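PDB 5YL7: pseudoalteromonas arctica PAMC 21717 from Pseudoalteromonas arctica, which hydrolyses proteins as a cold-active serine protease of the subtilase family, from a psychrophilic bacterium, and carries several bound calcium ions. Local coordinates for residues A77-A85 against A94-T102; A222-R230 against F317-I328. One frame throughout, in Å; residues are numbered along the deposited sequence.

Contact 1: residues A77-A85 against A94-T102; sequences ARDPGDAVA and AQNSSWHGT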
loop_
_atom_site.group_PDB
_atom_site.type_symbol
_atom_site.label_atom_id
_atom_site.label_comp_id
_atom_site.label_asym_id
_atom_site.label_seq_id
_atom_site.Cartn_x
_atom_site.Cartn_y
_atom_site.Cartn_z
ATOM N N ALA A 77 5.156 8.700 13.549
ATOM C CA ALA A 77 4.142 8.003 12.754
ATOM C C ALA A 77 3.950 6.602 13.186
ATOM O O ALA A 77 3.348 5.766 12.486
ATOM C CB ALA A 77 4.533 8.067 11.271
ATOM N N ARG A 78 4.479 6.170 14.360
ATOM C CA ARG A 78 4.158 4.857 14.847
ATOM C C ARG A 78 2.699 4.673 15.130
ATOM O O ARG A 78 1.975 5.615 15.462
ATOM C CB ARG A 78 5.017 4.500 16.068
ATOM C CG ARG A 78 6.428 4.220 15.697
ATOM C CD ARG A 78 7.336 3.935 16.872
ATOM N NE ARG A 78 8.704 3.739 16.458
ATOM C CZ ARG A 78 9.670 3.124 17.193
ATOM N NH1 ARG A 78 9.387 2.595 18.335
ATOM N NH2 ARG A 78 10.872 3.039 16.680
ATOM N N ASP A 79 2.219 3.428 14.978
ATOM C CA ASP A 79 0.839 3.088 15.183
ATOM C C ASP A 79 0.627 2.726 16.635
ATOM O O ASP A 79 1.167 1.694 17.081
ATOM C CB ASP A 79 0.485 1.902 14.290
ATOM C CG ASP A 79 -0.943 1.543 14.225
ATOM O OD1 ASP A 79 -1.761 2.062 15.036
ATOM O OD2 ASP A 79 -1.297 0.660 13.387
ATOM N N PRO A 80 -0.175 3.480 17.396
ATOM C CA PRO A 80 -0.469 3.102 18.806
ATOM C C PRO A 80 -1.440 2.004 18.918
ATOM O O PRO A 80 -1.682 1.525 20.052
ATOM C CB PRO A 80 -0.990 4.391 19.369
ATOM C CG PRO A 80 -1.760 5.055 18.209
ATOM C CD PRO A 80 -0.890 4.683 17.007
ATOM N N GLY A 81 -2.091 1.616 17.851
ATOM C CA GLY A 81 -3.168 0.701 17.780
ATOM C C GLY A 81 -4.514 1.359 17.554
ATOM O O GLY A 81 -4.839 2.300 18.257
ATOM N N ASP A 82 -5.246 0.844 16.615
ATOM C CA ASP A 82 -6.571 1.414 16.205
ATOM C C ASP A 82 -7.742 0.610 16.677
ATOM O O ASP A 82 -8.882 0.811 16.212
ATOM C CB ASP A 82 -6.593 1.727 14.694
ATOM C CG ASP A 82 -6.547 0.520 13.876
ATOM O OD1 ASP A 82 -6.598 -0.611 14.407
ATOM O OD2 ASP A 82 -6.427 0.561 12.640
ATOM N N ALA A 83 -7.538 -0.269 17.642
ATOM C CA ALA A 83 -8.627 -1.004 18.254
ATOM C C ALA A 83 -9.684 -0.059 18.762
ATOM O O ALA A 83 -9.409 0.988 19.299
ATOM C CB ALA A 83 -8.158 -1.868 19.451
ATOM N N VAL A 84 -10.938 -0.537 18.596
ATOM C CA VAL A 84 -12.117 0.229 19.071
ATOM C C VAL A 84 -13.053 -0.721 19.863
ATOM O O VAL A 84 -13.266 -1.838 19.514
ATOM C CB VAL A 84 -12.838 0.952 17.902
ATOM C CG1 VAL A 84 -12.045 2.135 17.443
ATOM C CG2 VAL A 84 -13.191 0.017 16.828
ATOM N N ALA A 85 -13.714 -0.065 20.795
ATOM C CA ALA A 85 -14.794 -0.764 21.574
ATOM C C ALA A 85 -16.061 -0.696 20.802
ATOM O O ALA A 85 -16.200 0.152 19.892
ATOM C CB ALA A 85 -14.928 -0.052 22.858
ATOM N N ALA A 94 -16.963 -4.326 18.453
ATOM C CA ALA A 94 -15.560 -4.211 18.936
ATOM C C ALA A 94 -14.654 -4.806 17.867
ATOM O O ALA A 94 -14.898 -5.733 17.166
ATOM C CB ALA A 94 -15.363 -4.888 20.301
ATOM N N GLN A 95 -13.506 -4.119 17.703
ATOM C CA GLN A 95 -12.494 -4.560 16.732
ATOM C C GLN A 95 -11.099 -4.428 17.364
ATOM O O GLN A 95 -10.795 -3.457 17.995
ATOM C CB GLN A 95 -12.465 -3.630 15.504
ATOM C CG GLN A 95 -13.812 -3.546 14.754
ATOM C CD GLN A 95 -14.170 -4.872 14.116
ATOM O OE1 GLN A 95 -13.296 -5.511 13.467
ATOM N NE2 GLN A 95 -15.465 -5.349 14.339
ATOM N N ASN A 96 -10.319 -5.469 17.149
ATOM C CA ASN A 96 -8.891 -5.410 17.515
ATOM C C ASN A 96 -8.110 -4.520 16.598
ATOM O O ASN A 96 -8.582 -4.106 15.528
ATOM C CB ASN A 96 -8.327 -6.823 17.467
ATOM C CG ASN A 96 -8.789 -7.729 18.622
ATOM O OD1 ASN A 96 -9.355 -7.277 19.584
ATOM N ND2 ASN A 96 -8.275 -8.952 18.599
ATOM N N SER A 97 -6.910 -4.172 17.029
ATOM C CA SER A 97 -6.058 -3.318 16.172
ATOM C C SER A 97 -5.727 -4.036 14.913
ATOM O O SER A 97 -5.453 -5.172 14.834
ATOM C CB SER A 97 -4.803 -2.969 16.975
ATOM O OG SER A 97 -5.083 -2.092 18.038
ATOM N N SER A 98 -5.713 -3.227 13.853
ATOM C CA SER A 98 -5.458 -3.727 12.509
ATOM C C SER A 98 -4.007 -3.962 12.177
ATOM O O SER A 98 -3.645 -4.783 11.346
ATOM C CB SER A 98 -6.012 -2.755 11.425
ATOM O OG SER A 98 -5.324 -1.546 11.407
ATOM N N TRP A 99 -3.143 -3.136 12.768
ATOM C CA TRP A 99 -1.709 -3.071 12.345
ATOM C C TRP A 99 -1.582 -2.992 10.829
ATOM O O TRP A 99 -0.633 -3.438 10.229
ATOM C CB TRP A 99 -0.864 -4.194 12.911
ATOM C CG TRP A 99 -1.130 -4.381 14.349
ATOM C CD1 TRP A 99 -1.691 -5.477 14.978
ATOM C CD2 TRP A 99 -0.905 -3.416 15.390
ATOM N NE1 TRP A 99 -1.819 -5.248 16.327
ATOM C CE2 TRP A 99 -1.349 -3.996 16.625
ATOM C CE3 TRP A 99 -0.347 -2.129 15.461
ATOM C CZ2 TRP A 99 -1.346 -3.271 17.810
ATOM C CZ3 TRP A 99 -0.385 -1.432 16.608
ATOM C CH2 TRP A 99 -0.862 -2.026 17.812
ATOM N N HIS A 100 -2.563 -2.235 10.205
ATOM C CA HIS A 100 -2.685 -2.290 8.766
ATOM C C HIS A 100 -1.462 -1.698 8.088
ATOM O O HIS A 100 -0.961 -2.259 7.094
ATOM C CB HIS A 100 -4.025 -1.564 8.421
ATOM C CG HIS A 100 -4.405 -1.632 7.015
ATOM N ND1 HIS A 100 -4.105 -0.664 6.126
ATOM C CD2 HIS A 100 -5.225 -2.512 6.358
ATOM C CE1 HIS A 100 -4.736 -0.897 5.007
ATOM N NE2 HIS A 100 -5.408 -1.972 5.108
ATOM N N GLY A 101 -0.990 -0.562 8.617
ATOM C CA GLY A 101 0.132 0.062 8.014
ATOM C C GLY A 101 1.461 -0.712 8.115
ATOM O O GLY A 101 2.319 -0.571 7.252
ATOM N N THR A 102 1.574 -1.562 9.122
ATOM C CA THR A 102 2.767 -2.412 9.268
ATOM C C THR A 102 2.756 -3.517 8.228
ATOM O O THR A 102 3.758 -3.808 7.616
ATOM C CB THR A 102 2.759 -3.012 10.649
ATOM O OG1 THR A 102 2.889 -1.955 11.659
ATOM C CG2 THR A 102 3.948 -3.986 10.862
HETATM O O HOH W 1 0.581 -0.433 11.776
HETATM O O HOH W 2 -3.575 -0.684 14.369
HETATM O O HOH W 3 -9.493 -1.662 14.545
#
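Asp82 grips Ser98 with both carboxylate oxygens, OD1 taking Ser98 N at 2.8 Å and OD2 taking Ser98 OG at 2.7 Å, each on its syn side and a little out of the carboxylate plane. A chi1 of 68° sets CG between the backbone N and carbonyl carbon of Asp82, which turns the carboxylate onto the opposing loop. Ser98 OG also accepts His100 N, closing an ST turn at the start of helix 100-109. Without the carboxylate, as with an alanine at Asp82, Ser98 N would probably lose its acceptor and Ser98 OG would be freer to turn, leaving its bond to His100 N less firmly placed.

The packing is close on the buried side. The edge of Trp99 meets the backbone of Asp79, with CZ3 3.5 Å from Asp79 O and near the ring plane, while Asp79 OD2 stands 3.6 Å from Trp99 CE3, the carboxylate and ring planes 57° apart. Gly81 CA lies 3.6 Å from Trp99 CH2 and also packs beside Ser97 OG, where a beta carbon would clash. Ala83 N donates to that OG over 3.1 Å, and Ser97 OG also bonds Ser267 O.

Toward Ala85 and Ala94 the contact is more exposed. Val84 and Gln95 form a single antiparallel hydrogen-bonded pair, Val84 N to Gln95 O at 3.0 Å and Gln95 N to Val84 O at 2.9 Å, but their side chains fit loosely: Val84 CG2 only brushes Gln95 CB, and the amide of Gln95 leads away.

His100, bonded to Asp41 and Ser281, is probably the triad histidine, as in other subtilases. Trp99, at the N-cap position of helix 100-109, bonds Gly265 O through NE1, Ser98 O meets Tyr262 of strand 258-263, and Ala77 and Pro80 rest on strand 126-131.

Contact 2: residues A222-R230 against F317-I328; sequences ASVGRNGGR and FPATCTSCGTGI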
loop_
_atom_site.group_PDB
_atom_site.type_symbol
_atom_site.label_atom_id
_atom_site.label_comp_id
_atom_site.label_asym_id
_atom_site.label_seq_id
_atom_site.Cartn_x
_atom_site.Cartn_y
_atom_site.Cartn_z
ATOM N N ALA A 222 -7.232 -3.104 -8.544
ATOM C CA ALA A 222 -8.151 -4.219 -8.160
ATOM C C ALA A 222 -7.310 -5.362 -7.626
ATOM O O ALA A 222 -6.117 -5.504 -7.858
ATOM C CB ALA A 222 -8.976 -4.648 -9.351
ATOM N N SER A 223 -7.973 -6.276 -6.893
ATOM C CA SER A 223 -7.333 -7.398 -6.271
ATOM C C SER A 223 -7.645 -8.727 -6.925
ATOM O O SER A 223 -8.872 -8.980 -7.172
ATOM C CB SER A 223 -7.760 -7.504 -4.834
ATOM O OG SER A 223 -7.240 -8.696 -4.240
ATOM N N VAL A 224 -6.670 -9.551 -7.211
ATOM C CA VAL A 224 -6.833 -10.957 -7.554
ATOM C C VAL A 224 -6.492 -11.810 -6.389
ATOM O O VAL A 224 -5.669 -11.511 -5.512
ATOM C CB VAL A 224 -6.097 -11.401 -8.804
ATOM C CG1 VAL A 224 -6.603 -10.650 -10.038
ATOM C CG2 VAL A 224 -4.599 -11.259 -8.664
ATOM N N GLY A 225 -7.095 -13.008 -6.372
ATOM C CA GLY A 225 -6.686 -14.087 -5.449
ATOM C C GLY A 225 -5.609 -14.914 -6.026
ATOM O O GLY A 225 -5.104 -14.728 -7.131
ATOM N N ARG A 226 -5.294 -16.007 -5.317
ATOM C CA ARG A 226 -4.293 -16.967 -5.699
ATOM C C ARG A 226 -4.620 -17.702 -6.995
ATOM O O ARG A 226 -3.711 -18.194 -7.641
ATOM C CB ARG A 226 -4.036 -17.909 -4.495
ATOM C CG ARG A 226 -2.846 -18.825 -4.683
ATOM C CD ARG A 226 -2.524 -19.482 -3.351
ATOM N NE ARG A 226 -1.288 -20.246 -3.389
ATOM C CZ ARG A 226 -0.784 -20.780 -2.262
ATOM N NH1 ARG A 226 -1.424 -20.695 -1.117
ATOM N NH2 ARG A 226 0.435 -21.254 -2.324
ATOM N N ASN A 227 -5.873 -17.716 -7.396
ATOM C CA ASN A 227 -6.246 -18.244 -8.681
ATOM C C ASN A 227 -5.966 -17.317 -9.849
ATOM O O ASN A 227 -6.121 -17.705 -10.995
ATOM C CB ASN A 227 -7.755 -18.661 -8.738
ATOM C CG ASN A 227 -8.697 -17.481 -8.555
ATOM O OD1 ASN A 227 -8.286 -16.389 -8.123
ATOM N ND2 ASN A 227 -9.921 -17.612 -9.005
ATOM N N GLY A 228 -5.576 -16.057 -9.590
ATOM C CA GLY A 228 -5.422 -15.100 -10.672
ATOM C C GLY A 228 -6.730 -14.549 -11.234
ATOM O O GLY A 228 -6.655 -13.910 -12.299
ATOM N N GLY A 229 -7.803 -14.744 -10.552
ATOM C CA GLY A 229 -9.061 -14.120 -10.891
ATOM C C GLY A 229 -9.448 -13.121 -9.851
ATOM O O GLY A 229 -8.875 -13.057 -8.763
ATOM N N ARG A 230 -10.540 -12.381 -10.119
ATOM C CA ARG A 230 -10.917 -11.321 -9.205
ATOM C C ARG A 230 -11.157 -11.819 -7.829
ATOM O O ARG A 230 -11.916 -12.794 -7.594
ATOM C CB ARG A 230 -12.205 -10.581 -9.711
ATOM C CG ARG A 230 -12.457 -9.301 -8.937
ATOM C CD ARG A 230 -13.548 -8.470 -9.569
ATOM N NE ARG A 230 -14.842 -9.140 -9.646
ATOM C CZ ARG A 230 -15.741 -9.230 -8.703
ATOM N NH1 ARG A 230 -15.635 -8.683 -7.536
ATOM N NH2 ARG A 230 -16.913 -9.884 -9.018
ATOM N N PHE A 317 -5.095 -12.499 -17.290
ATOM C CA PHE A 317 -5.788 -13.124 -16.182
ATOM C C PHE A 317 -6.015 -14.637 -16.447
ATOM O O PHE A 317 -6.660 -14.920 -17.450
ATOM C CB PHE A 317 -7.136 -12.468 -15.927
ATOM C CG PHE A 317 -7.076 -11.037 -15.476
ATOM C CD1 PHE A 317 -6.721 -10.708 -14.183
ATOM C CD2 PHE A 317 -7.400 -10.041 -16.370
ATOM C CE1 PHE A 317 -6.692 -9.373 -13.841
ATOM C CE2 PHE A 317 -7.325 -8.707 -16.011
ATOM C CZ PHE A 317 -6.991 -8.399 -14.766
ATOM N N PRO A 318 -5.582 -15.499 -15.591
ATOM C CA PRO A 318 -5.849 -16.959 -15.866
ATOM C C PRO A 318 -7.218 -17.332 -15.417
ATOM O O PRO A 318 -7.592 -18.491 -15.718
ATOM C CB PRO A 318 -4.786 -17.657 -15.075
ATOM C CG PRO A 318 -4.301 -16.760 -14.096
ATOM C CD PRO A 318 -4.507 -15.313 -14.575
ATOM N N ALA A 319 -7.954 -16.530 -14.682
ATOM C CA ALA A 319 -9.315 -16.757 -14.308
ATOM C C ALA A 319 -10.077 -15.457 -14.443
ATOM O O ALA A 319 -9.446 -14.357 -14.411
ATOM C CB ALA A 319 -9.388 -17.346 -12.904
ATOM N N THR A 320 -11.383 -15.539 -14.440
ATOM C CA THR A 320 -12.259 -14.399 -14.730
ATOM C C THR A 320 -11.835 -13.162 -13.803
ATOM O O THR A 320 -11.825 -13.307 -12.579
ATOM C CB THR A 320 -13.747 -14.767 -14.294
ATOM O OG1 THR A 320 -14.191 -16.041 -14.868
ATOM C CG2 THR A 320 -14.747 -13.697 -14.725
ATOM N N CYS A 321 -11.650 -12.024 -14.490
ATOM C CA CYS A 321 -11.528 -10.751 -13.759
ATOM C C CYS A 321 -12.181 -9.687 -14.625
ATOM O O CYS A 321 -11.456 -9.065 -15.435
ATOM C CB CYS A 321 -10.066 -10.456 -13.400
ATOM S SG CYS A 321 -9.786 -9.477 -11.925
ATOM N N THR A 322 -13.469 -9.458 -14.316
ATOM C CA THR A 322 -14.193 -8.526 -15.139
ATOM C C THR A 322 -13.875 -7.066 -14.676
ATOM O O THR A 322 -14.028 -6.752 -13.508
ATOM C CB THR A 322 -15.706 -8.755 -15.167
ATOM O OG1 THR A 322 -16.069 -10.165 -15.119
ATOM C CG2 THR A 322 -16.296 -8.110 -16.441
ATOM N N SER A 323 -13.558 -6.284 -15.644
ATOM C CA SER A 323 -13.266 -4.862 -15.376
ATOM C C SER A 323 -12.226 -4.642 -14.288
ATOM O O SER A 323 -12.414 -3.887 -13.348
ATOM C CB SER A 323 -14.496 -4.100 -15.058
ATOM O OG SER A 323 -15.468 -4.193 -16.165
ATOM N N CYS A 324 -11.135 -5.368 -14.456
ATOM C CA CYS A 324 -10.025 -5.424 -13.524
ATOM C C CYS A 324 -8.807 -4.732 -14.110
ATOM O O CYS A 324 -7.634 -5.039 -13.715
ATOM C CB CYS A 324 -9.639 -6.831 -13.216
ATOM S SG CYS A 324 -10.849 -7.738 -12.238
ATOM N N GLY A 325 -8.963 -3.757 -14.997
ATOM C CA GLY A 325 -7.862 -3.077 -15.602
ATOM C C GLY A 325 -7.262 -3.929 -16.684
ATOM O O GLY A 325 -7.858 -4.870 -17.199
ATOM N N THR A 326 -6.025 -3.623 -17.070
ATOM C CA THR A 326 -5.472 -4.218 -18.288
ATOM C C THR A 326 -5.004 -5.604 -18.067
ATOM O O THR A 326 -4.682 -6.302 -19.088
ATOM C CB THR A 326 -4.328 -3.360 -18.862
ATOM O OG1 THR A 326 -3.239 -3.394 -17.939
ATOM C CG2 THR A 326 -4.755 -1.964 -19.129
ATOM N N GLY A 327 -4.780 -6.051 -16.831
ATOM C CA GLY A 327 -4.150 -7.338 -16.544
ATOM C C GLY A 327 -3.586 -7.327 -15.138
ATOM O O GLY A 327 -3.840 -6.347 -14.397
ATOM N N ILE A 328 -2.867 -8.372 -14.795
ATOM C CA ILE A 328 -2.148 -8.447 -13.512
ATOM C C ILE A 328 -0.771 -7.846 -13.719
ATOM O O ILE A 328 -0.055 -8.173 -14.671
ATOM C CB ILE A 328 -2.040 -9.884 -13.021
ATOM C CG1 ILE A 328 -3.432 -10.485 -12.792
ATOM C CG2 ILE A 328 -1.146 -10.015 -11.758
ATOM C CD1 ILE A 328 -3.466 -11.977 -12.635
HETATM O O HOH W 4 -14.931 -10.910 -12.206
#
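Arg230 turns CG away from its own backbone N (chi1 -168°), a setting that lays its aliphatic part along the disulfide between Cys321 and Cys324; the bend at chi3 (60°) then redirects the guanidinium. CB lies 3.5 Å from Cys321 SG, and CD reaches Cys324 SG at 3.9 Å, one sulfur after the other. Beyond the bend, NE and Thr322 N both donate to the same water, which sits in the guanidinium plane, while NH1 bonds Ser234 O and Asn204 OD1.

Val224 faces the same disulfide from strand 219-224. Its CG1 touches Cys321 SG and the edge of the Phe317 ring, and its CG2 points to Ile328 CD1, 4.2 Å away. Cys321 CB covers part of one face of that ring, so the cystine and the aromatic form an apolar surface that Val224 and, further back on the same strand, Ala222 CB near Cys324 pack against.

The turn that follows the strand is fitted by its glycines. Gly228, closing the type I turn from Gly225, has no room for a beta carbon, since one would run into Pro318 CG; its carbonyl O lies 3.4 Å from Pro318 CD and meets the Phe317 ring edge in plane. Gly229 is also confined: a beta carbon there would run into Ala319 CB and Thr320 O. Its N reaches back to Asn227 OD1 in an Asx turn.

One direct hydrogen bond joins the segments: Arg230 N gives to Thr320 O at 2.9 Å, nearly straight at 165°. The disulfide is local to residues 317-328 and does not tie them covalently to the strand. Attachment therefore rests mostly on van der Waals fit, of Val224 and the Arg230 chain at the sulfurs and of the glycine turn against Phe317-Ala319, with that bond and the water bridge.

Overall arrangement
Both segments of contact 1 precede those of contact 2 in the sequence, and all four belong to the subtilase fold. The centres of the two contacts are 29 Å apart and their nearest atoms about 12 Å, so neither touches the other. The central parallel sheet relates them: contact 1 rests against strand 126-131, next to one outermost strand, 58-59, whereas contact 2 builds on strand 219-224, next to the other, 242-245, with three strands in between. Contact 1 leads into helix 100-109 and the probable catalytic histidine; contact 2 packs the loop between helices 303-312 and 331-338 against strand 219-224 and the turn after it. One thus borders the likely active site, while the other lies toward the opposite edge of the sheet.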